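Side-chain contacts in LHC domain-containing protein (Marichromatium purpuratum 984, PDB 6ZXA), which probably serves as a light-harvesting antenna polypeptide that binds bacteriochlorophyll a and okenone in the membrane and passes excitation energy towards reaction centres: residues W46-H49 with S50-L53; L53-P56 with G57-F60; T32-V35 with P36-I40; T14-H17 with P18-W22. All blocks are in the same frame, centred on the assembly; numbering follows the deposited sequence.

Interaction 1: residues W46-H49 with S50-L53. With BCL (bacteriochlorophyll a), chain R.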
# COMPACT_ATOMS: atom_id res chain seq x y z
N TRP A 46 -2.33 12.28 -9.99
CA TRP A 46 -2.48 11.24 -11.00
C TRP A 46 -3.94 11.00 -11.36
O TRP A 46 -4.28 10.82 -12.53
CB TRP A 46 -1.83 9.94 -10.53
CG TRP A 46 -0.34 9.99 -10.45
CD1 TRP A 46 0.50 10.58 -11.33
CD2 TRP A 46 0.49 9.43 -9.43
NE1 TRP A 46 1.79 10.43 -10.93
CE2 TRP A 46 1.81 9.73 -9.76
CE3 TRP A 46 0.23 8.71 -8.27
CZ2 TRP A 46 2.89 9.33 -8.98
CZ3 TRP A 46 1.29 8.31 -7.49
CH2 TRP A 46 2.60 8.62 -7.85
N LEU A 47 -4.83 11.01 -10.36
CA LEU A 47 -6.23 10.71 -10.63
C LEU A 47 -6.90 11.85 -11.40
O LEU A 47 -7.62 11.60 -12.37
CB LEU A 47 -6.97 10.44 -9.32
CG LEU A 47 -6.73 9.07 -8.67
CD1 LEU A 47 -6.97 9.13 -7.19
CD2 LEU A 47 -7.62 8.01 -9.29
N ILE A 48 -6.67 13.09 -10.98
CA ILE A 48 -7.23 14.22 -11.71
C ILE A 48 -6.65 14.28 -13.11
O ILE A 48 -7.34 14.67 -14.05
CB ILE A 48 -7.05 15.54 -10.93
CG1 ILE A 48 -7.79 16.68 -11.61
CG2 ILE A 48 -5.60 15.92 -10.80
CD1 ILE A 48 -9.25 16.46 -11.79
N HIS A 49 -5.40 13.85 -13.30
CA HIS A 49 -4.85 13.84 -14.64
C HIS A 49 -5.47 12.76 -15.51
O HIS A 49 -5.75 12.99 -16.68
CB HIS A 49 -3.34 13.68 -14.60
CG HIS A 49 -2.62 14.96 -14.35
ND1 HIS A 49 -2.51 15.51 -13.10
CD2 HIS A 49 -2.01 15.82 -15.20
CE1 HIS A 49 -1.84 16.64 -13.18
NE2 HIS A 49 -1.52 16.85 -14.44
N SER A 50 -5.66 11.55 -14.97
CA SER A 50 -6.35 10.52 -15.74
C SER A 50 -7.71 11.03 -16.19
O SER A 50 -8.07 10.90 -17.37
CB SER A 50 -6.50 9.25 -14.91
OG SER A 50 -5.37 9.02 -14.11
N TYR A 51 -8.45 11.64 -15.28
CA TYR A 51 -9.75 12.18 -15.62
C TYR A 51 -9.65 13.25 -16.71
O TYR A 51 -10.34 13.18 -17.72
CB TYR A 51 -10.43 12.74 -14.38
CG TYR A 51 -11.79 13.31 -14.66
CD1 TYR A 51 -12.86 12.48 -14.92
CD2 TYR A 51 -12.01 14.67 -14.66
CE1 TYR A 51 -14.11 12.99 -15.18
CE2 TYR A 51 -13.25 15.19 -14.92
CZ TYR A 51 -14.30 14.34 -15.18
OH TYR A 51 -15.54 14.85 -15.43
N ALA A 52 -8.79 14.25 -16.51
CA ALA A 52 -8.72 15.36 -17.45
C ALA A 52 -8.24 14.90 -18.82
O ALA A 52 -8.80 15.30 -19.84
CB ALA A 52 -7.81 16.46 -16.90
N LEU A 53 -7.21 14.06 -18.85
CA LEU A 53 -6.72 13.52 -20.11
C LEU A 53 -7.78 12.68 -20.82
O LEU A 53 -7.74 12.58 -22.05
CB LEU A 53 -5.46 12.69 -19.88
CG LEU A 53 -4.23 13.44 -19.40
CD1 LEU A 53 -3.15 12.46 -19.00
CD2 LEU A 53 -3.72 14.37 -20.46
MG BCL R . -8.57 21.07 -11.52
CHA BCL R . -5.64 20.24 -9.93
CHB BCL R . -9.77 22.18 -8.55
CHC BCL R . -11.60 21.38 -12.93
CHD BCL R . -7.51 19.31 -14.31
NA BCL R . -7.79 21.13 -9.51
C1A BCL R . -6.51 20.87 -9.09
C2A BCL R . -6.25 21.42 -7.73
C3A BCL R . -7.66 21.73 -7.22
C4A BCL R . -8.46 21.76 -8.47
CMA BCL R . -8.16 20.66 -6.26
CAA BCL R . -5.34 22.65 -7.77
CBA BCL R . -5.33 23.59 -6.56
CGA BCL R . -6.00 24.89 -6.84
O1A BCL R . -5.51 25.81 -7.36
O2A BCL R . -7.24 24.97 -6.49
NB BCL R . -10.42 21.67 -10.85
C1B BCL R . -10.71 22.11 -9.58
C2B BCL R . -12.06 22.48 -9.50
C3B BCL R . -12.63 22.23 -10.75
C4B BCL R . -11.55 21.77 -11.58
CMB BCL R . -12.68 23.03 -8.24
CAB BCL R . -14.00 22.36 -11.22
OBB BCL R . -14.27 22.77 -12.35
CBB BCL R . -15.17 21.99 -10.35
NC BCL R . -9.44 20.38 -13.33
C1C BCL R . -10.66 20.79 -13.77
C2C BCL R . -10.98 20.30 -15.13
C3C BCL R . -9.64 19.76 -15.62
C4C BCL R . -8.77 19.83 -14.40
CMC BCL R . -12.08 19.26 -15.13
CAC BCL R . -9.08 20.52 -16.84
CBC BCL R . -9.82 20.18 -18.10
ND BCL R . -6.97 19.94 -12.03
C1D BCL R . -6.59 19.36 -13.23
C2D BCL R . -5.28 18.88 -13.16
C3D BCL R . -4.84 19.19 -11.89
C4D BCL R . -5.87 19.83 -11.25
CMD BCL R . -4.56 18.16 -14.25
CAD BCL R . -3.85 18.95 -10.92
OBD BCL R . -2.81 18.31 -10.99
CBD BCL R . -4.25 19.67 -9.62
CGD BCL R . -4.18 18.74 -8.48
O1D BCL R . -5.10 18.10 -8.04
O2D BCL R . -2.97 18.65 -7.97
CED BCL R . -2.76 17.72 -6.88
C1 BCL R . -7.92 26.24 -6.78
C2 BCL R . -8.99 25.88 -7.80
C3 BCL R . -8.77 25.92 -9.08
C4 BCL R . -7.46 26.31 -9.72
C5 BCL R . -9.87 25.54 -10.05
C6 BCL R . -10.99 26.55 -10.20
C7 BCL R . -12.11 26.01 -11.08
C8 BCL R . -13.16 27.02 -11.51
C9 BCL R . -14.24 26.34 -12.37
C10 BCL R . -12.51 28.15 -12.33
C11 BCL R . -11.64 27.81 -13.54
C12 BCL R . -11.32 28.98 -14.49
C13 BCL R . -10.31 30.05 -14.01
C14 BCL R . -9.11 29.41 -13.32
C15 BCL R . -10.95 31.07 -13.01
C16 BCL R . -10.44 32.47 -12.62
C17 BCL R . -9.01 32.81 -12.14
C18 BCL R . -8.48 32.09 -10.91
C19 BCL R . -9.55 32.23 -9.81
C20 BCL R . -7.15 32.66 -10.41

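Interaction 2: residues L53-P56 with G57-F60. With BCL (bacteriochlorophyll a), chain R.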
# COMPACT_ATOMS: atom_id res chain seq x y z
N LEU A 53 -7.21 14.06 -18.85
CA LEU A 53 -6.72 13.52 -20.11
C LEU A 53 -7.78 12.68 -20.82
O LEU A 53 -7.74 12.58 -22.05
CB LEU A 53 -5.46 12.69 -19.88
CG LEU A 53 -4.23 13.44 -19.40
CD1 LEU A 53 -3.15 12.46 -19.00
CD2 LEU A 53 -3.72 14.37 -20.46
N SER A 54 -8.70 12.08 -20.08
CA SER A 54 -9.80 11.38 -20.73
C SER A 54 -10.86 12.31 -21.31
O SER A 54 -11.69 11.86 -22.09
CB SER A 54 -10.46 10.41 -19.75
OG SER A 54 -11.52 11.03 -19.06
N LEU A 55 -10.85 13.58 -20.94
CA LEU A 55 -11.83 14.51 -21.48
C LEU A 55 -11.45 14.93 -22.90
O LEU A 55 -10.26 15.04 -23.23
CB LEU A 55 -11.94 15.74 -20.59
CG LEU A 55 -12.58 15.53 -19.22
CD1 LEU A 55 -12.75 16.85 -18.50
CD2 LEU A 55 -13.91 14.83 -19.35
N PRO A 56 -12.43 15.16 -23.77
CA PRO A 56 -12.14 15.39 -25.20
C PRO A 56 -11.39 16.70 -25.42
O PRO A 56 -11.84 17.76 -24.99
CB PRO A 56 -13.53 15.42 -25.84
CG PRO A 56 -14.44 15.79 -24.74
CD PRO A 56 -13.88 15.15 -23.51
N GLY A 57 -10.26 16.61 -26.10
CA GLY A 57 -9.47 17.76 -26.45
C GLY A 57 -8.21 17.95 -25.63
O GLY A 57 -7.28 18.62 -26.10
N TYR A 58 -8.16 17.39 -24.43
CA TYR A 58 -7.01 17.59 -23.56
C TYR A 58 -6.00 16.47 -23.75
O TYR A 58 -6.34 15.35 -24.13
CB TYR A 58 -7.45 17.66 -22.11
CG TYR A 58 -8.47 18.74 -21.87
CD1 TYR A 58 -8.09 20.07 -21.81
CD2 TYR A 58 -9.81 18.43 -21.71
CE1 TYR A 58 -9.01 21.05 -21.61
CE2 TYR A 58 -10.73 19.42 -21.50
CZ TYR A 58 -10.33 20.73 -21.45
OH TYR A 58 -11.25 21.72 -21.24
N GLY A 59 -4.74 16.79 -23.48
CA GLY A 59 -3.73 15.78 -23.66
C GLY A 59 -3.37 15.59 -25.12
O GLY A 59 -3.58 16.47 -25.96
N PHE A 60 -2.85 14.41 -25.42
CA PHE A 60 -2.24 14.16 -26.72
C PHE A 60 -2.80 12.92 -27.40
O PHE A 60 -2.16 12.38 -28.30
CB PHE A 60 -0.73 14.05 -26.56
CG PHE A 60 -0.13 15.15 -25.75
CD1 PHE A 60 -0.06 16.44 -26.25
CD2 PHE A 60 0.32 14.91 -24.47
CE1 PHE A 60 0.48 17.45 -25.50
CE2 PHE A 60 0.86 15.92 -23.71
CZ PHE A 60 0.94 17.20 -24.22
MG BCL R . -8.57 21.07 -11.52
CHA BCL R . -5.64 20.24 -9.93
CHB BCL R . -9.77 22.18 -8.55
CHC BCL R . -11.60 21.38 -12.93
CHD BCL R . -7.51 19.31 -14.31
NA BCL R . -7.79 21.13 -9.51
C1A BCL R . -6.51 20.87 -9.09
C2A BCL R . -6.25 21.42 -7.73
C3A BCL R . -7.66 21.73 -7.22
C4A BCL R . -8.46 21.76 -8.47
CMA BCL R . -8.16 20.66 -6.26
CAA BCL R . -5.34 22.65 -7.77
CBA BCL R . -5.33 23.59 -6.56
CGA BCL R . -6.00 24.89 -6.84
O1A BCL R . -5.51 25.81 -7.36
O2A BCL R . -7.24 24.97 -6.49
NB BCL R . -10.42 21.67 -10.85
C1B BCL R . -10.71 22.11 -9.58
C2B BCL R . -12.06 22.48 -9.50
C3B BCL R . -12.63 22.23 -10.75
C4B BCL R . -11.55 21.77 -11.58
CMB BCL R . -12.68 23.03 -8.24
CAB BCL R . -14.00 22.36 -11.22
OBB BCL R . -14.27 22.77 -12.35
CBB BCL R . -15.17 21.99 -10.35
NC BCL R . -9.44 20.38 -13.33
C1C BCL R . -10.66 20.79 -13.77
C2C BCL R . -10.98 20.30 -15.13
C3C BCL R . -9.64 19.76 -15.62
C4C BCL R . -8.77 19.83 -14.40
CMC BCL R . -12.08 19.26 -15.13
CAC BCL R . -9.08 20.52 -16.84
CBC BCL R . -9.82 20.18 -18.10
ND BCL R . -6.97 19.94 -12.03
C1D BCL R . -6.59 19.36 -13.23
C2D BCL R . -5.28 18.88 -13.16
C3D BCL R . -4.84 19.19 -11.89
C4D BCL R . -5.87 19.83 -11.25
CMD BCL R . -4.56 18.16 -14.25
CAD BCL R . -3.85 18.95 -10.92
OBD BCL R . -2.81 18.31 -10.99
CBD BCL R . -4.25 19.67 -9.62
CGD BCL R . -4.18 18.74 -8.48
O1D BCL R . -5.10 18.10 -8.04
O2D BCL R . -2.97 18.65 -7.97
CED BCL R . -2.76 17.72 -6.88
C1 BCL R . -7.92 26.24 -6.78
C2 BCL R . -8.99 25.88 -7.80
C3 BCL R . -8.77 25.92 -9.08
C4 BCL R . -7.46 26.31 -9.72
C5 BCL R . -9.87 25.54 -10.05
C6 BCL R . -10.99 26.55 -10.20
C7 BCL R . -12.11 26.01 -11.08
C8 BCL R . -13.16 27.02 -11.51
C9 BCL R . -14.24 26.34 -12.37
C10 BCL R . -12.51 28.15 -12.33
C11 BCL R . -11.64 27.81 -13.54
C12 BCL R . -11.32 28.98 -14.49
C13 BCL R . -10.31 30.05 -14.01
C14 BCL R . -9.11 29.41 -13.32
C15 BCL R . -10.95 31.07 -13.01
C16 BCL R . -10.44 32.47 -12.62
C17 BCL R . -9.01 32.81 -12.14
C18 BCL R . -8.48 32.09 -10.91
C19 BCL R . -9.55 32.23 -9.81
C20 BCL R . -7.15 32.66 -10.41

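Interaction 3: residues T32-V35 with P36-I40. With QSE (all-trans okenone), chain T.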
# COMPACT_ATOMS: atom_id res chain seq x y z
N THR A 32 7.55 13.15 10.39
CA THR A 32 7.09 11.80 10.10
C THR A 32 6.00 11.78 9.04
O THR A 32 5.90 10.83 8.26
CB THR A 32 6.64 11.12 11.40
OG1 THR A 32 6.51 9.71 11.20
CG2 THR A 32 5.36 11.67 11.91
N TRP A 33 5.18 12.81 8.97
CA TRP A 33 4.22 12.95 7.90
C TRP A 33 4.77 13.92 6.87
O TRP A 33 5.95 14.24 6.85
CB TRP A 33 2.87 13.39 8.47
CG TRP A 33 2.45 12.41 9.51
CD1 TRP A 33 2.38 12.63 10.85
CD2 TRP A 33 2.13 11.03 9.31
NE1 TRP A 33 2.01 11.48 11.49
CE2 TRP A 33 1.85 10.48 10.57
CE3 TRP A 33 2.03 10.21 8.18
CZ2 TRP A 33 1.48 9.15 10.74
CZ3 TRP A 33 1.67 8.89 8.35
CH2 TRP A 33 1.40 8.38 9.62
N MET A 34 3.90 14.31 5.95
CA MET A 34 4.17 15.30 4.91
C MET A 34 4.99 14.79 3.74
O MET A 34 4.85 15.32 2.63
CB MET A 34 4.88 16.51 5.54
CG MET A 34 5.75 17.31 4.61
SD MET A 34 7.05 18.20 5.47
CE MET A 34 7.61 19.25 4.15
N VAL A 35 5.74 13.71 3.90
CA VAL A 35 6.15 12.95 2.72
C VAL A 35 5.00 12.00 2.40
O VAL A 35 4.63 11.88 1.23
CB VAL A 35 7.50 12.24 2.91
CG1 VAL A 35 7.73 11.27 1.79
CG2 VAL A 35 8.62 13.26 2.93
N PRO A 36 4.41 11.32 3.39
CA PRO A 36 3.14 10.63 3.12
C PRO A 36 2.04 11.54 2.60
O PRO A 36 1.29 11.15 1.70
CB PRO A 36 2.79 10.02 4.48
CG PRO A 36 4.07 9.80 5.11
CD PRO A 36 4.93 10.95 4.72
N PHE A 37 1.93 12.76 3.13
CA PHE A 37 0.93 13.68 2.61
C PHE A 37 1.25 14.09 1.18
O PHE A 37 0.35 14.25 0.35
CB PHE A 37 0.78 14.91 3.49
CG PHE A 37 -0.23 15.89 2.97
CD1 PHE A 37 -1.58 15.61 3.05
CD2 PHE A 37 0.17 17.04 2.34
CE1 PHE A 37 -2.51 16.48 2.55
CE2 PHE A 37 -0.76 17.92 1.83
CZ PHE A 37 -2.09 17.64 1.94
N PHE A 38 2.54 14.27 0.87
CA PHE A 38 2.91 14.55 -0.51
C PHE A 38 2.60 13.37 -1.42
O PHE A 38 2.25 13.56 -2.58
CB PHE A 38 4.39 14.92 -0.59
CG PHE A 38 4.69 16.33 -0.17
CD1 PHE A 38 3.67 17.19 0.22
CD2 PHE A 38 5.99 16.80 -0.14
CE1 PHE A 38 3.95 18.48 0.61
CE2 PHE A 38 6.27 18.09 0.25
CZ PHE A 38 5.24 18.93 0.63
N GLY A 39 2.71 12.14 -0.90
CA GLY A 39 2.29 10.99 -1.68
C GLY A 39 0.80 10.99 -1.95
O GLY A 39 0.35 10.64 -3.04
N ILE A 40 0.01 11.39 -0.95
CA ILE A 40 -1.42 11.59 -1.17
C ILE A 40 -1.66 12.62 -2.26
O ILE A 40 -2.51 12.43 -3.14
CB ILE A 40 -2.11 12.00 0.15
CG1 ILE A 40 -2.15 10.82 1.11
CG2 ILE A 40 -3.50 12.55 -0.12
CD1 ILE A 40 -2.53 11.19 2.51
C10 QSE T . -1.02 21.16 -0.17
C1 QSE T . 9.28 23.49 3.34
C11 QSE T . -2.22 20.83 0.33
C12 QSE T . -3.28 20.45 -0.52
C13 QSE T . -4.53 20.06 -0.18
C14 QSE T . -5.40 19.61 -1.24
C15 QSE T . -6.60 19.04 -1.16
C16 QSE T . -7.25 18.66 -2.36
C17 QSE T . -8.46 18.06 -2.51
C18 QSE T . -8.86 17.67 -3.85
C19 QSE T . -9.93 16.98 -4.21
C2 QSE T . 8.19 22.91 2.55
C20 QSE T . -10.18 16.66 -5.56
C21 QSE T . -11.18 15.98 -6.05
C22 QSE T . -11.27 15.72 -7.51
C23 QSE T . -12.42 14.89 -8.01
C24 QSE T . -12.30 14.35 -9.43
C25 QSE T . 6.62 22.41 0.22
C26 QSE T . 1.68 21.87 -1.31
C27 QSE T . -5.03 20.01 1.23
C28 QSE T . -9.37 17.73 -1.36
C29 QSE T . -12.27 15.39 -5.20
C3 QSE T . 6.88 23.08 2.64
C30 QSE T . -11.38 13.14 -9.61
C31 QSE T . -11.35 12.66 -11.04
C32 QSE T . -11.75 12.00 -8.67
C34 QSE T . 10.35 24.09 2.67
C35 QSE T . 11.44 24.57 3.37
C36 QSE T . 11.50 24.49 4.75
C37 QSE T . 10.44 23.90 5.45
C38 QSE T . 9.33 23.40 4.75
C39 QSE T . 10.50 23.82 6.95
C4 QSE T . 6.00 22.70 1.56
C40 QSE T . 12.68 25.07 5.49
C41 QSE T . 8.20 22.75 5.52
C43 QSE T . -9.23 13.03 -8.45
C5 QSE T . 4.67 22.61 1.78
C6 QSE T . 3.67 22.28 0.83
C7 QSE T . 2.37 22.18 1.10
C8 QSE T . 1.33 21.85 0.15
C9 QSE T . 0.10 21.53 0.60
O33 QSE T . -10.45 16.19 -8.27
O42 QSE T . -10.12 13.69 -9.33

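Interaction 4: residues T14-H17 with P18-W22. With BCL (bacteriochlorophyll a), chain O.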
# COMPACT_ATOMS: atom_id res chain seq x y z
N THR A 14 -12.23 27.70 22.72
CA THR A 14 -12.73 28.35 21.51
C THR A 14 -11.78 28.05 20.36
O THR A 14 -10.57 27.89 20.56
CB THR A 14 -12.86 29.86 21.71
OG1 THR A 14 -11.62 30.40 22.17
CG2 THR A 14 -13.96 30.16 22.72
N ILE A 15 -12.33 27.98 19.16
CA ILE A 15 -11.59 27.42 18.04
C ILE A 15 -10.98 28.52 17.18
O ILE A 15 -9.75 28.63 17.11
CB ILE A 15 -12.50 26.48 17.23
CG1 ILE A 15 -13.00 25.36 18.15
CG2 ILE A 15 -11.78 25.90 16.06
CD1 ILE A 15 -11.90 24.45 18.65
N ASN A 16 -11.81 29.35 16.55
CA ASN A 16 -11.33 30.53 15.81
C ASN A 16 -10.23 30.14 14.82
O ASN A 16 -9.06 30.49 14.96
CB ASN A 16 -10.84 31.60 16.78
CG ASN A 16 -10.31 32.82 16.07
OD1 ASN A 16 -9.24 33.33 16.40
ND2 ASN A 16 -11.04 33.28 15.08
N HIS A 17 -10.62 29.37 13.83
CA HIS A 17 -9.49 28.61 13.35
C HIS A 17 -8.54 29.22 12.33
O HIS A 17 -7.34 28.96 12.44
CB HIS A 17 -9.90 27.24 12.84
CG HIS A 17 -8.96 26.21 13.33
ND1 HIS A 17 -9.17 25.52 14.50
CD2 HIS A 17 -7.71 25.89 12.92
CE1 HIS A 17 -8.13 24.74 14.74
NE2 HIS A 17 -7.23 24.95 13.79
N PRO A 18 -8.99 29.96 11.30
CA PRO A 18 -8.02 30.49 10.32
C PRO A 18 -6.79 31.06 11.00
O PRO A 18 -5.67 30.94 10.50
CB PRO A 18 -8.82 31.56 9.58
CG PRO A 18 -10.21 31.09 9.66
CD PRO A 18 -10.37 30.31 10.94
N GLU A 19 -7.01 31.65 12.18
CA GLU A 19 -5.92 32.11 13.04
C GLU A 19 -5.26 30.95 13.78
O GLU A 19 -4.04 30.95 13.96
CB GLU A 19 -6.44 33.13 14.04
CG GLU A 19 -7.00 34.39 13.41
CD GLU A 19 -8.41 34.22 12.88
OE1 GLU A 19 -8.89 35.11 12.16
OE2 GLU A 19 -9.04 33.19 13.19
N ASP A 20 -6.03 29.96 14.21
CA ASP A 20 -5.49 28.84 14.96
C ASP A 20 -5.21 27.63 14.09
O ASP A 20 -5.29 26.50 14.58
CB ASP A 20 -6.41 28.47 16.12
CG ASP A 20 -6.51 29.57 17.15
OD1 ASP A 20 -7.22 29.36 18.16
OD2 ASP A 20 -5.88 30.62 16.97
N ASP A 21 -4.79 27.84 12.85
CA ASP A 21 -4.02 26.82 12.15
C ASP A 21 -2.68 26.83 12.88
O ASP A 21 -2.65 27.18 14.05
CB ASP A 21 -3.85 27.12 10.66
CG ASP A 21 -5.17 27.28 9.94
OD1 ASP A 21 -6.22 26.87 10.47
OD2 ASP A 21 -5.15 27.84 8.84
N TRP A 22 -1.63 26.27 12.30
CA TRP A 22 -0.30 26.18 12.93
C TRP A 22 -0.38 25.28 14.15
O TRP A 22 0.62 24.70 14.57
CB TRP A 22 0.28 27.56 13.32
CG TRP A 22 -0.24 28.21 14.61
CD1 TRP A 22 -1.07 29.29 14.68
CD2 TRP A 22 0.04 27.83 15.97
NE1 TRP A 22 -1.35 29.58 15.98
CE2 TRP A 22 -0.68 28.71 16.79
CE3 TRP A 22 0.82 26.84 16.56
CZ2 TRP A 22 -0.63 28.63 18.18
CZ3 TRP A 22 0.85 26.76 17.93
CH2 TRP A 22 0.13 27.65 18.73
MG BCL O . -7.19 26.46 7.36
CHA BCL O . -4.78 27.13 5.00
CHB BCL O . -9.14 28.82 5.94
CHC BCL O . -9.82 25.27 9.11
CHD BCL O . -5.34 23.70 8.39
NA BCL O . -6.97 27.78 5.66
C1A BCL O . -5.86 27.96 4.85
C2A BCL O . -6.10 29.02 3.81
C3A BCL O . -7.49 29.56 4.17
C4A BCL O . -7.92 28.72 5.32
CMA BCL O . -7.43 31.03 4.56
CAA BCL O . -5.99 28.53 2.36
CBA BCL O . -6.77 27.28 1.98
CGA BCL O . -6.39 26.84 0.61
O1A BCL O . -5.82 27.51 -0.16
O2A BCL O . -6.73 25.61 0.27
NB BCL O . -9.19 26.91 7.46
C1B BCL O . -9.76 28.06 6.92
C2B BCL O . -11.03 28.27 7.45
C3B BCL O . -11.25 27.30 8.43
C4B BCL O . -10.08 26.43 8.37
CMB BCL O . -11.93 29.39 6.95
CAB BCL O . -12.34 27.08 9.38
OBB BCL O . -12.22 26.33 10.35
CBB BCL O . -13.68 27.75 9.26
NC BCL O . -7.54 24.71 8.52
C1C BCL O . -8.67 24.47 9.24
C2C BCL O . -8.66 23.15 9.90
C3C BCL O . -7.16 22.88 9.99
C4C BCL O . -6.62 23.76 8.90
CMC BCL O . -9.36 23.13 11.24
CAC BCL O . -6.80 21.38 9.84
CBC BCL O . -7.23 20.79 8.52
ND BCL O . -5.49 25.51 6.78
C1D BCL O . -4.73 24.52 7.40
C2D BCL O . -3.41 24.51 6.92
C3D BCL O . -3.36 25.51 5.98
C4D BCL O . -4.62 26.08 5.91
CMD BCL O . -2.33 23.57 7.36
CAD BCL O . -2.53 26.26 5.12
OBD BCL O . -1.30 26.23 4.97
CBD BCL O . -3.42 27.22 4.30
CGD BCL O . -2.84 28.57 4.20
O1D BCL O . -2.85 29.39 5.08
O2D BCL O . -2.28 28.82 3.04
CED BCL O . -1.66 30.12 2.85
C1 BCL O . -6.35 25.21 -1.08
C2 BCL O . -7.04 23.89 -1.42
C3 BCL O . -8.15 23.31 -1.02
C4 BCL O . -9.16 23.84 -0.01
C5 BCL O . -8.57 21.96 -1.59
C6 BCL O . -9.91 21.99 -2.32
C7 BCL O . -9.89 23.01 -3.45
C8 BCL O . -11.20 23.44 -4.10
C9 BCL O . -10.88 24.45 -5.21
C10 BCL O . -12.16 24.04 -3.05
C11 BCL O . -13.55 24.59 -3.36
C12 BCL O . -13.58 26.07 -3.79
C13 BCL O . -14.98 26.71 -3.95
C14 BCL O . -15.80 26.68 -2.65
C15 BCL O . -15.80 26.01 -5.06
C16 BCL O . -15.28 26.14 -6.48
C17 BCL O . -16.15 26.12 -7.75
C18 BCL O . -17.11 24.97 -8.04
C19 BCL O . -17.54 25.17 -9.50
C20 BCL O . -18.36 24.90 -7.16

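Interaction 1: residues W46-H49 with S50-L53
Ser50 returns to the turn before it and doubles the bond on Trp46. Its backbone N and its OG both donate to Trp46 O, from opposite faces of the carbonyl plane, with OG at 2.6 Å. The torsion chi1 (-37°) holds OG beside its own backbone N, close to that oxygen. Ile48 points to the pigment. From CB, the CG1 branch leaves anti to the backbone N (chi1 -173°) and meets C1D of the bacteriochlorophyll at 3.4 Å. The CG2 branch lies 3.5 Å from the pigment's CAD. Beyond CG1, the tip CD1 passes 4.4 Å from CD2 of Tyr51. His49 takes the pigment's methyl CMD over one ring face, 3.2 Å above the plane. Its ND1 is hydrogen-bonded to Met45 O. His49 is the axial magnesium ligand of another bacteriochlorophyll. This part of helix 35-54 stands between two copies of itself: Trp46 NE1 bonds Gln44 of one neighbouring subunit, and Tyr51 OH bonds the backbone N of Phe60 of another.

Interaction 2: residues L53-P56 with G57-F60
Leu53 CD2 rests 3.5 Å from Gly59 CA, too close to leave room for a side chain there. A CB on Gly59 would collide with it, and the backbone angles of Gly59 also call for glycine. Gly57 is a second such position (phi 105°), the third residue of a type II beta turn from Leu55 to Tyr58. The bond closing this turn, Tyr58 N to Leu55 O, is weak at 3.4 Å. Leu55 CB comes in at the edge of the Tyr58 ring, 3.6 Å from its CD2. Over one ring face lies the ethyl end of the bacteriochlorophyll, with its CBC 3.4 Å from Tyr58 CZ. Tyr58 OH bonds the backbone of a chain of another protein. Without the ring, as with an alanine in place of Tyr58, the pigment's ethyl group and Leu55 CB would probably lose their packing, and the backbone partner its hydroxyl. Lys61 NZ bonds Leu53 O, Leu55 O and Tyr58 O. The arrangement is a glycine-bearing type II turn after helix 35-54, part of a bacteriochlorophyll pocket.

Interaction 3: residues T32-V35 with P36-I40
Met34 O sits over one face of the Phe38 ring, displaced toward the rim, and is 3.0 Å from Phe38 CG. The same oxygen accepts the backbone N of Phe38 at 3.1 Å. That donor stands above the carbonyl plane, 63° out of it and not on a lone pair; the N-H is also bent, at 145°. The torsion chi1 of Phe38 (-78°) sets CG beside its own N, and ring and N-H therefore meet the one oxygen. The next bond, Gly39 N to Val35 O, is 2.9 Å long and only slightly tilted from the carbonyl plane. Val35 CB packs against Pro36 CD, and Phe37 CB lies 3.7 Å from Met34 CA. This is the dense side. It continues into the carotenoid: Phe37 and Phe38 both turn ring edges to all-trans okenone, with Phe38 CZ 3.7 Å from its C6. The extended Met34 chain carries CE to 3.8 Å from C41 of the same okenone.

The other side is more open. Trp33 and Pro36 cross at about a right angle, with Trp33 CE3 3.7 Å from Pro36 CG, and both residues are partly exposed. Thr32 adds little beyond its carbonyl O near the proline ring. Trp33 of a neighbouring subunit also packs on Pro36. Proline suits the opening turn of a helix, where its missing N-H costs little. The arrangement is the start of helix 35-54, the predicted transmembrane helix, with an aromatic pair lining an all-trans okenone pocket.

Interaction 4: residues T14-H17 with P18-W22
Asn16 O receives the backbone N of Asp20 at 3.2 Å, with the donor in the carbonyl plane and a bent N-H angle of 142°. The bond closes a bend next to the His17 ring, which is packed on both faces. Over the centre of one face lies methyl CMC of the bacteriochlorophyll, 3.6 Å above the plane. Asp20 CB stands over the opposite face, 4.2 Å from the ring centroid, in a CH-pi contact. At the edge, in the ring plane, Asp21 OD1 is 3.0 Å from His17 CD2. The other oxygen, Asp21 OD2, faces the magnesium at 2.9 Å, a long approach. Pro18 CG adds a contact to pigment methyl CMB at 3.6 Å. His17 also touches an all-trans okenone. With an alanine in place of His17, Asp20 CB and the pigment methyl would probably lose the ring that separates them, and Asp21 OD1 its neighbour. Together His17, Pro18 and Asp21 line a bacteriochlorophyll site in which an aspartate, rather than a histidine, is the axial magnesium ligand.

How the interactions relate
Interactions 1 and 2 adjoin, with centres about 9 Å apart. They share Leu53, touch where Ala52 O lies 3.5 Å from Tyr58 CB, and meet the same bacteriochlorophyll. Interaction 3 stands at the other end of helix 35-54, its centre about 20 Å from that of interaction 1. One all-trans okenone pocket spans the two: it takes Met34, Phe37 and Phe38 from interaction 3, and Leu47, Ile48 and Tyr51 from interaction 1. Interaction 4 precedes the helix. Its centre lies about 23 Å from that of interaction 3 and about 41 Å from that of interaction 2. Magnesium ligands thus come from two separate regions, Asp21 in interaction 4 and His49 in interaction 1.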